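Side-chain contacts in porin (Acinetobacter baumannii AB307-0294, PDB 5DL7), which forms a calcium-binding beta-barrel of the OprD family that probably lets small solutes, possibly including vanillate, cross the outer membrane: residues Y275-V280 and F328-I333; D306-D311 and S367-L372; S337-R342 and K375-K380; L356-Q361 and D396-M401. All coordinates share one frame; numbering follows the deposited sequence.

Contact 1: Y275-V280 and F328-I333; sequences YQNHTV and FKNARI. With C8E ((hydroxyethyloxy)tri(ethyloxy)octane), chain F; C8E ((hydroxyethyloxy)tri(ethyloxy)octane), chain H; C8E ((hydroxyethyloxy)tri(ethyloxy)octane), chain G.
N277 reaches across to N330 and K329, and this polar trio makes the whole direct meeting of 275-280 with 328-333. The amides of N277 and N330 close to short range with their planes 37° apart, the two side chains crossing at about a right angle. As modelled the amide rotations are uncertain, so a hydrogen bond here is possible but not settled. K329 adds its ammonium group: its chain is bent at chi3 (34°) and chi4, which turns NZ back toward the N277 amide. Polar, flexible side chains suit this little-buried surface.

Strands 263-275 and 278-288 form a beta hairpin whose two-residue connection, Q276 and N277, is a type I' turn. Y275 and H278 exchange two bonds, Y275 N to H278 O at 2.8 Å and H278 N to Y275 O at 2.9 Å. Q276 and N277 take left-handed backbone angles, which asparagine tolerates well. Such short turns close the periplasmic end of porin barrels. F328 to A331 form a type I turn beside it.

Three detergent molecules lie against these residues. H278 NE2 donates to O18 of C8E chain F at 2.7 Å (156°), while its ND1 is bonded to Y324 OH. The same detergent's terminal O21 donates to Q276 O at 2.6 Å. O15 of C8E chain H lies over one imidazole face, 3.5 Å from H278 CD2.

The remaining detergent contacts are van der Waals. F328 turns its ring edge to C7 of the chain F molecule, CZ at 3.8 Å, and to the ether O15 of the chain G molecule; A331 CB lies 3.5 Å from C19 of chain G.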
# COMPACT_ATOMS: atom_id res chain seq x y z
N TYR A 275 3.30 23.66 -10.44
CA TYR A 275 3.71 24.80 -11.26
C TYR A 275 5.10 24.44 -11.83
O TYR A 275 6.04 24.17 -11.08
CB TYR A 275 3.82 26.10 -10.42
CG TYR A 275 4.22 27.25 -11.18
CD1 TYR A 275 3.31 27.89 -12.06
CD2 TYR A 275 5.49 27.70 -11.11
CE1 TYR A 275 3.72 29.01 -12.79
CE2 TYR A 275 5.89 28.78 -11.82
CZ TYR A 275 4.99 29.40 -12.67
OH TYR A 275 5.49 30.41 -13.35
N GLN A 276 5.24 24.37 -13.14
CA GLN A 276 6.52 24.22 -13.83
C GLN A 276 7.34 22.98 -13.17
O GLN A 276 8.58 23.06 -12.91
CB GLN A 276 7.34 25.47 -13.68
CG GLN A 276 6.75 26.63 -14.43
CD GLN A 276 7.69 27.75 -14.66
OE1 GLN A 276 8.83 27.71 -14.25
NE2 GLN A 276 7.21 28.79 -15.36
N ASN A 277 6.66 21.91 -13.01
CA ASN A 277 7.18 20.56 -12.60
C ASN A 277 7.55 20.52 -11.11
O ASN A 277 7.88 19.48 -10.61
CB ASN A 277 8.38 20.33 -13.46
CG ASN A 277 7.95 20.01 -14.90
OD1 ASN A 277 6.98 19.34 -15.06
ND2 ASN A 277 8.76 20.21 -15.75
N HIS A 278 7.25 21.61 -10.41
CA HIS A 278 7.21 21.63 -8.96
C HIS A 278 5.84 21.31 -8.40
O HIS A 278 4.88 21.82 -8.95
CB HIS A 278 7.62 23.01 -8.31
CG HIS A 278 8.89 23.56 -8.79
ND1 HIS A 278 10.10 23.26 -8.22
CD2 HIS A 278 9.17 24.40 -9.83
CE1 HIS A 278 11.06 23.87 -8.89
NE2 HIS A 278 10.54 24.56 -9.90
N THR A 279 5.77 20.64 -7.28
CA THR A 279 4.54 20.46 -6.54
C THR A 279 4.85 20.75 -5.05
O THR A 279 5.62 20.04 -4.45
CB THR A 279 3.83 19.10 -6.77
OG1 THR A 279 3.84 18.73 -8.17
CG2 THR A 279 2.53 19.04 -6.18
N VAL A 280 4.04 21.64 -4.47
CA VAL A 280 4.08 21.85 -3.02
C VAL A 280 2.78 21.43 -2.46
O VAL A 280 1.71 21.95 -2.87
CB VAL A 280 4.46 23.28 -2.59
CG1 VAL A 280 4.40 23.42 -1.05
CG2 VAL A 280 5.84 23.59 -3.03
N PHE A 328 12.01 16.18 -12.95
CA PHE A 328 13.15 16.69 -13.71
C PHE A 328 13.10 16.48 -15.25
O PHE A 328 14.11 16.63 -15.99
CB PHE A 328 14.45 16.03 -13.21
CG PHE A 328 14.97 16.45 -11.90
CD1 PHE A 328 14.50 15.85 -10.74
CD2 PHE A 328 15.83 17.57 -11.75
CE1 PHE A 328 14.97 16.22 -9.51
CE2 PHE A 328 16.30 17.93 -10.41
CZ PHE A 328 15.89 17.25 -9.35
N LYS A 329 11.90 16.29 -15.79
CA LYS A 329 11.67 16.01 -17.21
C LYS A 329 12.30 17.03 -18.11
O LYS A 329 12.79 16.64 -19.19
CB LYS A 329 10.13 15.89 -17.38
CG LYS A 329 9.72 15.66 -18.86
CD LYS A 329 8.31 15.01 -19.03
CE LYS A 329 7.37 15.50 -17.92
NZ LYS A 329 7.40 17.01 -17.86
N ASN A 330 12.37 18.29 -17.71
CA ASN A 330 12.90 19.35 -18.55
C ASN A 330 14.19 19.88 -18.09
O ASN A 330 14.67 20.93 -18.59
CB ASN A 330 11.95 20.53 -18.61
CG ASN A 330 10.65 20.18 -19.26
OD1 ASN A 330 10.58 19.54 -20.33
ND2 ASN A 330 9.58 20.57 -18.63
N ALA A 331 14.92 19.13 -17.25
CA ALA A 331 16.13 19.62 -16.61
C ALA A 331 17.33 18.89 -17.27
O ALA A 331 17.11 17.81 -17.90
CB ALA A 331 16.08 19.40 -15.13
N ARG A 332 18.58 19.39 -17.09
CA ARG A 332 19.76 18.78 -17.70
C ARG A 332 20.95 19.15 -16.78
O ARG A 332 20.84 20.10 -15.94
CB ARG A 332 19.97 19.16 -19.08
CG ARG A 332 20.19 20.63 -19.14
CD ARG A 332 20.06 20.93 -20.59
NE ARG A 332 20.38 22.23 -20.80
CZ ARG A 332 21.55 22.60 -21.29
NH1 ARG A 332 22.53 21.68 -21.33
NH2 ARG A 332 21.78 23.91 -21.56
N ILE A 333 22.00 18.37 -16.83
CA ILE A 333 23.35 18.75 -16.22
C ILE A 333 24.27 18.66 -17.43
O ILE A 333 24.61 17.51 -17.86
CB ILE A 333 23.72 17.89 -15.07
CG1 ILE A 333 22.78 18.21 -13.90
CG2 ILE A 333 25.21 18.12 -14.70
CD1 ILE A 333 22.92 17.27 -12.71
C1 C8E F . 21.36 14.69 -9.76
C2 C8E F . 20.44 15.69 -9.05
C3 C8E F . 19.72 15.14 -7.79
C4 C8E F . 18.97 16.30 -7.13
C5 C8E F . 18.17 16.01 -5.89
C6 C8E F . 17.79 17.20 -5.08
C7 C8E F . 16.72 17.94 -5.74
C8 C8E F . 16.27 18.99 -4.87
O9 C8E F . 15.46 19.34 -5.97
C10 C8E F . 14.65 20.43 -6.37
C11 C8E F . 15.27 20.69 -7.68
O12 C8E F . 14.71 21.69 -8.58
C13 C8E F . 15.43 22.96 -8.77
C14 C8E F . 15.16 23.61 -10.14
O15 C8E F . 14.52 24.94 -10.11
C16 C8E F . 13.93 25.33 -11.37
C17 C8E F . 13.03 26.60 -11.27
O18 C8E F . 11.59 26.58 -11.42
C19 C8E F . 11.03 26.08 -12.68
C20 C8E F . 11.66 24.73 -13.11
O21 C8E F . 10.95 23.70 -13.80
C1 C8E H . 10.47 18.42 4.11
C2 C8E H . 9.40 19.16 3.44
C3 C8E H . 9.99 20.36 2.80
C4 C8E H . 8.90 21.30 2.40
C5 C8E H . 9.22 22.37 1.41
C6 C8E H . 8.56 23.73 1.53
C7 C8E H . 8.34 24.39 0.16
C8 C8E H . 8.14 25.93 0.04
O9 C8E H . 8.03 26.20 -1.39
C10 C8E H . 7.96 27.52 -1.95
C11 C8E H . 8.60 27.53 -3.36
O12 C8E H . 8.38 26.30 -4.10
C13 C8E H . 8.84 26.27 -5.47
C14 C8E H . 7.92 27.08 -6.39
O15 C8E H . 8.42 27.05 -7.72
C16 C8E H . 8.61 28.36 -8.35
C1 C8E G . 17.48 19.55 1.82
C2 C8E G . 16.62 20.76 1.40
C3 C8E G . 15.18 20.59 0.78
C4 C8E G . 15.13 20.53 -0.76
C5 C8E G . 15.57 21.87 -1.36
C6 C8E G . 15.81 21.91 -2.89
C7 C8E G . 16.13 23.34 -3.33
C8 C8E G . 16.71 23.45 -4.70
O9 C8E G . 17.82 22.61 -4.78
C10 C8E G . 18.23 22.47 -6.13
C11 C8E G . 19.38 21.52 -6.05
O12 C8E G . 19.68 21.06 -7.40
C13 C8E G . 19.05 19.94 -8.06
C14 C8E G . 19.88 19.67 -9.36
O15 C8E G . 19.24 20.46 -10.39
C16 C8E G . 19.76 20.19 -11.70
C17 C8E G . 18.86 20.91 -12.70
O18 C8E G . 17.57 21.51 -12.38
C19 C8E G . 17.20 22.34 -13.53
C20 C8E G . 16.00 23.22 -13.44
O21 C8E G . 15.77 23.84 -14.73

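Contact 2: D306-D311 and S367-L372; sequences DFMSSD and SLEFDL
The carboxylate of E369 reaches from the barrel wall to the backbone of M308. M308 N donates to E369 OE2 at 2.8 Å with a nearly straight bond (178°), met on the syn side and 15° out of the carboxylate plane. Water 1 donates a second bond to E369 OE2 at 2.7 Å, accepts from S309 N at 3.1 Å, and is bonded to S367 OG at 2.7 Å. E369 OE1 forms a salt bridge with R346, so both oxygens of this buried acid are held and its rotation is fixed. S367 OG also pairs with Y312 OH.

Apolar groups flank the carboxylate. F307 approaches obliquely, its CD2 lying 3.1 Å from E369 OE2 and 3.6 Å from S367 CB, with ring and carboxylate planes 57° apart. M308 runs along the carboxylate, CB and CG beside OE2 and SD 3.6 Å from E369 OE1. A long acid suits the gap between wall and loop, and a small serine leaves room for ring and water.

As in other OprD channels, this long loop folds into the barrel and probably helps narrow the pore. It rests on strand 363-375, with F307 against A348 of 341-353, S309 against Y393 of 384-395, and M308 against E408 and R410 of 406-418.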
# COMPACT_ATOMS: atom_id res chain seq x y z
N ASP A 306 0.94 8.17 3.27
CA ASP A 306 1.46 6.77 3.30
C ASP A 306 2.97 6.78 3.60
O ASP A 306 3.85 6.58 2.81
CB ASP A 306 1.28 6.11 1.94
CG ASP A 306 1.96 6.90 0.78
OD1 ASP A 306 2.20 8.28 0.79
OD2 ASP A 306 2.24 6.17 -0.29
N PHE A 307 3.30 7.07 4.85
CA PHE A 307 4.73 7.19 5.32
C PHE A 307 5.41 5.86 5.64
O PHE A 307 4.64 4.85 5.87
CB PHE A 307 4.69 8.10 6.55
CG PHE A 307 4.80 9.59 6.17
CD1 PHE A 307 3.77 10.24 5.52
CD2 PHE A 307 5.92 10.30 6.42
CE1 PHE A 307 3.84 11.62 5.24
CE2 PHE A 307 6.04 11.67 6.07
CZ PHE A 307 5.00 12.32 5.46
N MET A 308 6.68 5.80 5.61
CA MET A 308 7.51 4.63 5.64
C MET A 308 7.44 3.91 6.99
O MET A 308 7.39 2.65 7.04
CB MET A 308 8.92 4.92 5.23
CG MET A 308 8.95 5.32 3.76
SD MET A 308 10.62 6.10 3.39
CE MET A 308 11.76 4.81 3.78
N SER A 309 7.49 4.68 8.09
CA SER A 309 7.95 4.10 9.36
C SER A 309 6.79 4.00 10.40
O SER A 309 7.09 3.57 11.52
CB SER A 309 9.09 4.91 9.98
OG SER A 309 10.16 4.95 9.04
N SER A 310 5.57 4.45 10.06
CA SER A 310 4.40 4.33 10.92
C SER A 310 3.19 4.48 10.04
O SER A 310 3.25 5.10 8.97
CB SER A 310 4.36 5.48 11.96
OG SER A 310 3.14 5.56 12.76
N ASP A 311 2.03 4.07 10.56
CA ASP A 311 0.76 4.27 9.90
C ASP A 311 0.09 5.59 10.16
O ASP A 311 -0.87 5.90 9.40
CB ASP A 311 -0.14 3.08 10.03
CG ASP A 311 -0.78 2.91 11.28
OD1 ASP A 311 -0.78 3.76 12.23
OD2 ASP A 311 -1.78 2.17 11.26
N SER A 367 8.10 12.18 11.18
CA SER A 367 8.95 11.60 10.11
C SER A 367 9.42 12.68 9.16
O SER A 367 8.56 13.44 8.66
CB SER A 367 8.08 10.68 9.24
OG SER A 367 7.65 9.49 9.87
N LEU A 368 10.68 12.63 8.87
CA LEU A 368 11.28 13.40 7.73
C LEU A 368 11.73 12.38 6.70
O LEU A 368 12.57 11.56 7.02
CB LEU A 368 12.43 14.35 8.15
CG LEU A 368 13.08 15.16 7.00
CD1 LEU A 368 11.96 16.11 6.37
CD2 LEU A 368 14.20 15.92 7.66
N GLU A 369 11.20 12.46 5.50
CA GLU A 369 11.56 11.56 4.43
C GLU A 369 12.10 12.24 3.18
O GLU A 369 11.78 13.35 2.85
CB GLU A 369 10.40 10.76 3.89
CG GLU A 369 9.68 9.99 5.03
CD GLU A 369 8.64 8.98 4.47
OE1 GLU A 369 8.34 8.91 3.28
OE2 GLU A 369 8.08 8.26 5.40
N PHE A 370 12.95 11.49 2.51
CA PHE A 370 13.57 11.79 1.19
C PHE A 370 13.40 10.64 0.24
O PHE A 370 13.52 9.53 0.66
CB PHE A 370 15.06 12.09 1.29
CG PHE A 370 15.32 13.25 2.12
CD1 PHE A 370 15.24 14.52 1.53
CD2 PHE A 370 15.57 13.16 3.50
CE1 PHE A 370 15.46 15.73 2.25
CE2 PHE A 370 15.82 14.35 4.25
CZ PHE A 370 15.70 15.63 3.62
N ASP A 371 13.05 10.94 -1.04
CA ASP A 371 12.75 9.92 -2.05
C ASP A 371 13.36 10.44 -3.35
O ASP A 371 12.91 11.44 -3.81
CB ASP A 371 11.24 9.78 -2.12
CG ASP A 371 10.73 8.73 -3.05
OD1 ASP A 371 11.45 8.05 -3.78
OD2 ASP A 371 9.48 8.40 -2.94
N LEU A 372 14.31 9.75 -3.86
CA LEU A 372 14.95 10.00 -5.18
C LEU A 372 14.82 8.82 -6.05
O LEU A 372 15.22 7.75 -5.65
CB LEU A 372 16.39 10.35 -4.99
CG LEU A 372 17.05 11.01 -6.21
CD1 LEU A 372 16.46 12.30 -6.61
CD2 LEU A 372 18.52 11.09 -5.89
O HOH W 1 8.33 7.70 7.99

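Contact 3: S337-R342 and K375-K380; sequences SLNGLR and KIPEGK
The backbones of G340 and K375 approach to 4.8 Å between their CA atoms and are joined by a hydrogen bond from K375 N to G340 O, 3.0 Å long and nearly straight (167°), though the donor sits 55° above the carbonyl plane. A CA-H...O contact, G340 CA to K375 O at 3.4 Å, draws the chains together once more. G340 is the third residue of a type II turn from L338 to L341; its positive phi is natural for glycine, and with no side chain it lets K375 O come close.

Beside this bond N339, just before G340, meets P377, two residues past K375. The proline ring sets CG 3.3 Å from the backbone carbonyl N339 O and CB 3.5 Å from N339 ND2, the two side chains sliding past each other in opposite directions. The amide lies alongside the ring because CG of N339 is turned away from its own backbone N (chi1 -177°). S337 OG accepts from N339 N at 3.0 Å in an ST turn, for which serine's short hydroxyl side chain has the right reach.

Strands 341-353 and 363-375 are antiparallel barrel neighbours, and the G340-K375 bond carries their pairing to their ends, at the side of the barrel that is probably periplasmic, as in porins of this family.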
# COMPACT_ATOMS: atom_id res chain seq x y z
N SER A 337 20.55 14.70 -20.00
CA SER A 337 19.15 14.94 -19.62
C SER A 337 18.79 14.27 -18.34
O SER A 337 19.23 13.14 -18.10
CB SER A 337 18.17 14.30 -20.68
OG SER A 337 16.87 14.54 -20.18
N LEU A 338 18.08 14.93 -17.46
CA LEU A 338 17.62 14.39 -16.27
C LEU A 338 16.19 13.85 -16.37
O LEU A 338 15.57 13.52 -15.35
CB LEU A 338 17.75 15.32 -15.07
CG LEU A 338 19.22 15.84 -14.82
CD1 LEU A 338 19.18 16.82 -13.67
CD2 LEU A 338 20.05 14.66 -14.33
N ASN A 339 15.68 13.78 -17.57
CA ASN A 339 14.35 13.18 -17.68
C ASN A 339 14.36 11.72 -17.18
O ASN A 339 15.28 10.91 -17.50
CB ASN A 339 13.92 13.33 -19.17
CG ASN A 339 12.50 12.80 -19.39
OD1 ASN A 339 11.68 12.93 -18.56
ND2 ASN A 339 12.34 12.04 -20.51
N GLY A 340 13.33 11.44 -16.38
CA GLY A 340 13.09 10.22 -15.61
C GLY A 340 13.54 10.30 -14.18
O GLY A 340 13.16 9.49 -13.38
N LEU A 341 14.18 11.48 -13.80
CA LEU A 341 14.46 11.74 -12.34
C LEU A 341 13.33 12.47 -11.71
O LEU A 341 12.72 13.34 -12.31
CB LEU A 341 15.77 12.59 -12.23
CG LEU A 341 16.32 12.75 -10.82
CD1 LEU A 341 16.91 11.39 -10.39
CD2 LEU A 341 17.50 13.76 -10.91
N ARG A 342 13.03 12.06 -10.47
CA ARG A 342 12.03 12.63 -9.58
C ARG A 342 12.59 12.69 -8.16
O ARG A 342 13.30 11.77 -7.75
CB ARG A 342 10.71 11.84 -9.50
CG ARG A 342 9.94 11.94 -10.80
CD ARG A 342 8.60 11.15 -10.74
NE ARG A 342 7.85 11.67 -11.91
CZ ARG A 342 6.58 11.49 -12.04
NH1 ARG A 342 5.94 12.03 -13.09
NH2 ARG A 342 6.00 10.69 -11.14
N LYS A 375 14.17 6.65 -13.54
CA LYS A 375 13.83 5.62 -14.57
C LYS A 375 14.34 6.01 -15.91
O LYS A 375 14.02 7.04 -16.39
CB LYS A 375 12.32 5.46 -14.66
CG LYS A 375 11.45 5.00 -13.51
CD LYS A 375 10.17 4.47 -14.24
CE LYS A 375 10.46 4.20 -15.73
NZ LYS A 375 9.77 3.04 -16.29
N ILE A 376 15.17 5.17 -16.48
CA ILE A 376 15.81 5.46 -17.72
C ILE A 376 14.75 5.67 -18.88
O ILE A 376 13.91 4.86 -19.03
CB ILE A 376 16.82 4.35 -18.09
CG1 ILE A 376 17.95 4.46 -17.15
CG2 ILE A 376 17.29 4.43 -19.55
CD1 ILE A 376 18.87 3.30 -17.09
N PRO A 377 14.78 6.85 -19.58
CA PRO A 377 13.61 7.21 -20.40
C PRO A 377 13.77 6.67 -21.87
O PRO A 377 12.73 6.50 -22.49
CB PRO A 377 13.64 8.76 -20.39
CG PRO A 377 15.07 9.09 -20.21
CD PRO A 377 15.52 8.06 -19.20
N GLU A 378 14.97 6.32 -22.32
CA GLU A 378 15.16 5.91 -23.64
C GLU A 378 16.48 5.10 -23.78
O GLU A 378 17.23 4.88 -22.84
CB GLU A 378 15.13 7.17 -24.57
CG GLU A 378 13.74 7.45 -25.18
CD GLU A 378 13.82 8.52 -26.24
OE1 GLU A 378 14.51 9.52 -25.96
OE2 GLU A 378 13.23 8.38 -27.36
N GLY A 379 16.67 4.51 -24.97
CA GLY A 379 17.89 3.81 -25.21
C GLY A 379 17.87 2.39 -24.78
O GLY A 379 16.84 1.85 -24.44
N LYS A 380 19.07 1.83 -24.73
CA LYS A 380 19.32 0.42 -24.46
C LYS A 380 18.74 -0.04 -23.11
O LYS A 380 18.19 -1.11 -23.03
CB LYS A 380 20.85 0.21 -24.38
CG LYS A 380 21.31 -1.25 -24.32
CD LYS A 380 21.75 -1.79 -25.66
CE LYS A 380 21.65 -3.33 -25.83
NZ LYS A 380 21.70 -4.13 -24.54

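Contact 4: L356-Q361 and D396-M401; sequences LQYGDQ and DMPTNM
Y358 reaches over to P398 and M401 with the far end of its ring. Its CB points at the 396-401 segment, and CG lies anti to the carbonyl carbon (chi1 -64°), which carries the ring onward along the direction CB has set. Farther out, the two edges part company. CE2 passes 3.8 Å from P398 CG, while CE1, on the other edge, lies 4.1 Å from M401 CE. At the head of the ring CZ comes to 3.6 Å from P398 CG. The hydroxyl is tightest: OH stands 3.3 Å from P398 CG and 3.7 Å from M401 CE. Tyrosine and proline slide past one another in opposite directions, whereas the methionine, bent at chi2, brings its methyl in from the opposing direction.

Y358 OH also shares a hydrogen bond of 3.0 Å with water 2, and N400 ND2 gives that water a weak one of 3.4 Å. Tyrosine thus fits the partly exposed site, its apolar ring for proline and methionine and its OH for water. The Y358 ring further meets F363 edge-to-face.

Y358 opens a type II' turn with G359 at its positive-phi position, and its ring bridges to the type I turn from P398 to M401. Both turns lie in loops between barrel strands, one before strand 363-375 and the other before 406-418, at the end that is probably extracellular, as in other porins.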
# COMPACT_ATOMS: atom_id res chain seq x y z
N LEU A 356 -4.74 4.34 24.83
CA LEU A 356 -5.91 3.72 25.58
C LEU A 356 -5.58 3.34 27.01
O LEU A 356 -6.46 3.45 27.90
CB LEU A 356 -6.53 2.45 24.91
CG LEU A 356 -6.96 2.59 23.45
CD1 LEU A 356 -7.42 1.18 22.93
CD2 LEU A 356 -7.85 3.81 23.32
N GLN A 357 -4.42 2.74 27.30
CA GLN A 357 -4.02 2.18 28.56
C GLN A 357 -3.18 3.13 29.44
O GLN A 357 -2.62 2.67 30.44
CB GLN A 357 -3.28 0.76 28.24
CG GLN A 357 -3.46 -0.22 29.31
CD GLN A 357 -3.20 -1.68 28.92
OE1 GLN A 357 -3.89 -2.06 27.90
NE2 GLN A 357 -2.27 -2.52 29.57
N TYR A 358 -3.18 4.45 29.09
CA TYR A 358 -2.25 5.44 29.64
C TYR A 358 -2.98 6.61 30.26
O TYR A 358 -2.33 7.68 30.52
CB TYR A 358 -1.17 5.88 28.61
CG TYR A 358 -0.29 4.74 28.22
CD1 TYR A 358 -0.75 3.92 27.18
CD2 TYR A 358 0.87 4.42 28.88
CE1 TYR A 358 0.02 2.81 26.86
CE2 TYR A 358 1.70 3.38 28.51
CZ TYR A 358 1.21 2.51 27.51
OH TYR A 358 2.00 1.40 27.24
N GLY A 359 -4.22 6.43 30.59
CA GLY A 359 -4.97 7.56 31.19
C GLY A 359 -5.02 8.78 30.26
O GLY A 359 -5.28 8.72 29.02
N ASP A 360 -4.63 9.95 30.84
CA ASP A 360 -4.67 11.20 30.03
C ASP A 360 -3.37 11.44 29.32
O ASP A 360 -3.25 12.42 28.55
CB ASP A 360 -4.87 12.49 30.93
CG ASP A 360 -6.21 12.45 31.61
OD1 ASP A 360 -7.21 12.09 30.96
OD2 ASP A 360 -6.23 12.89 32.76
N GLN A 361 -2.38 10.52 29.47
CA GLN A 361 -1.14 10.66 28.70
C GLN A 361 -1.40 10.55 27.18
O GLN A 361 -2.10 9.61 26.76
CB GLN A 361 -0.09 9.69 29.21
CG GLN A 361 1.22 9.76 28.49
CD GLN A 361 2.27 8.87 29.16
OE1 GLN A 361 2.01 7.82 29.78
NE2 GLN A 361 3.46 9.24 28.95
N ASP A 396 7.58 8.92 20.92
CA ASP A 396 7.81 8.82 22.33
C ASP A 396 6.90 7.68 22.91
O ASP A 396 6.54 7.67 24.09
CB ASP A 396 7.58 10.15 23.04
CG ASP A 396 6.13 10.67 23.01
OD1 ASP A 396 5.29 10.06 22.27
OD2 ASP A 396 5.83 11.73 23.62
N MET A 397 6.56 6.74 22.09
CA MET A 397 5.65 5.65 22.46
C MET A 397 6.40 4.59 23.25
O MET A 397 7.62 4.42 23.11
CB MET A 397 4.95 4.99 21.21
CG MET A 397 4.11 5.97 20.56
SD MET A 397 3.17 5.01 19.18
CE MET A 397 3.20 6.20 17.97
N PRO A 398 5.72 3.76 24.01
CA PRO A 398 6.31 2.75 24.77
C PRO A 398 6.88 1.60 23.92
O PRO A 398 6.58 1.42 22.74
CB PRO A 398 5.21 2.21 25.67
CG PRO A 398 4.14 3.27 25.54
CD PRO A 398 4.32 3.95 24.30
N THR A 399 7.81 0.92 24.52
CA THR A 399 8.55 -0.11 23.78
C THR A 399 7.80 -1.35 23.35
O THR A 399 8.28 -2.13 22.53
CB THR A 399 9.88 -0.53 24.58
OG1 THR A 399 9.45 -1.14 25.75
CG2 THR A 399 10.66 0.68 24.82
N ASN A 400 6.55 -1.58 23.84
CA ASN A 400 5.77 -2.72 23.47
C ASN A 400 4.89 -2.37 22.25
O ASN A 400 4.01 -3.20 21.87
CB ASN A 400 4.96 -3.19 24.61
CG ASN A 400 3.92 -2.13 25.12
OD1 ASN A 400 4.22 -0.96 25.14
ND2 ASN A 400 2.76 -2.57 25.58
N MET A 401 5.04 -1.21 21.66
CA MET A 401 4.20 -0.78 20.51
C MET A 401 4.79 -1.32 19.21
O MET A 401 5.87 -1.95 19.20
CB MET A 401 4.09 0.70 20.47
CG MET A 401 3.29 1.22 21.72
SD MET A 401 1.63 0.60 21.82
CE MET A 401 1.40 0.74 23.62
O HOH W 2 0.11 -0.87 26.79

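In the fold
Contacts 1 and 3 are neighbours at one end of the barrel, their centres 13 Å apart. They touch through F328 N and L341 O at 3.0 Å, probably a hydrogen bond, so the two turns are tied together. Contact 4 lies at the other end, its centre about 46 Å from that of contact 3. Between them, inside the barrel, contact 2 has its centre 22 Å from those of both contact 1 and contact 4. Strand 363-375 runs from it toward contact 3, where L372 CD1 packs 3.4 Å from R342 O. The side chains of M308 in contact 2 and M401 in contact 4 each lie about 11 Å from a calcium-binding residue, D35 and Y36 respectively; detergent gathers at contact 1.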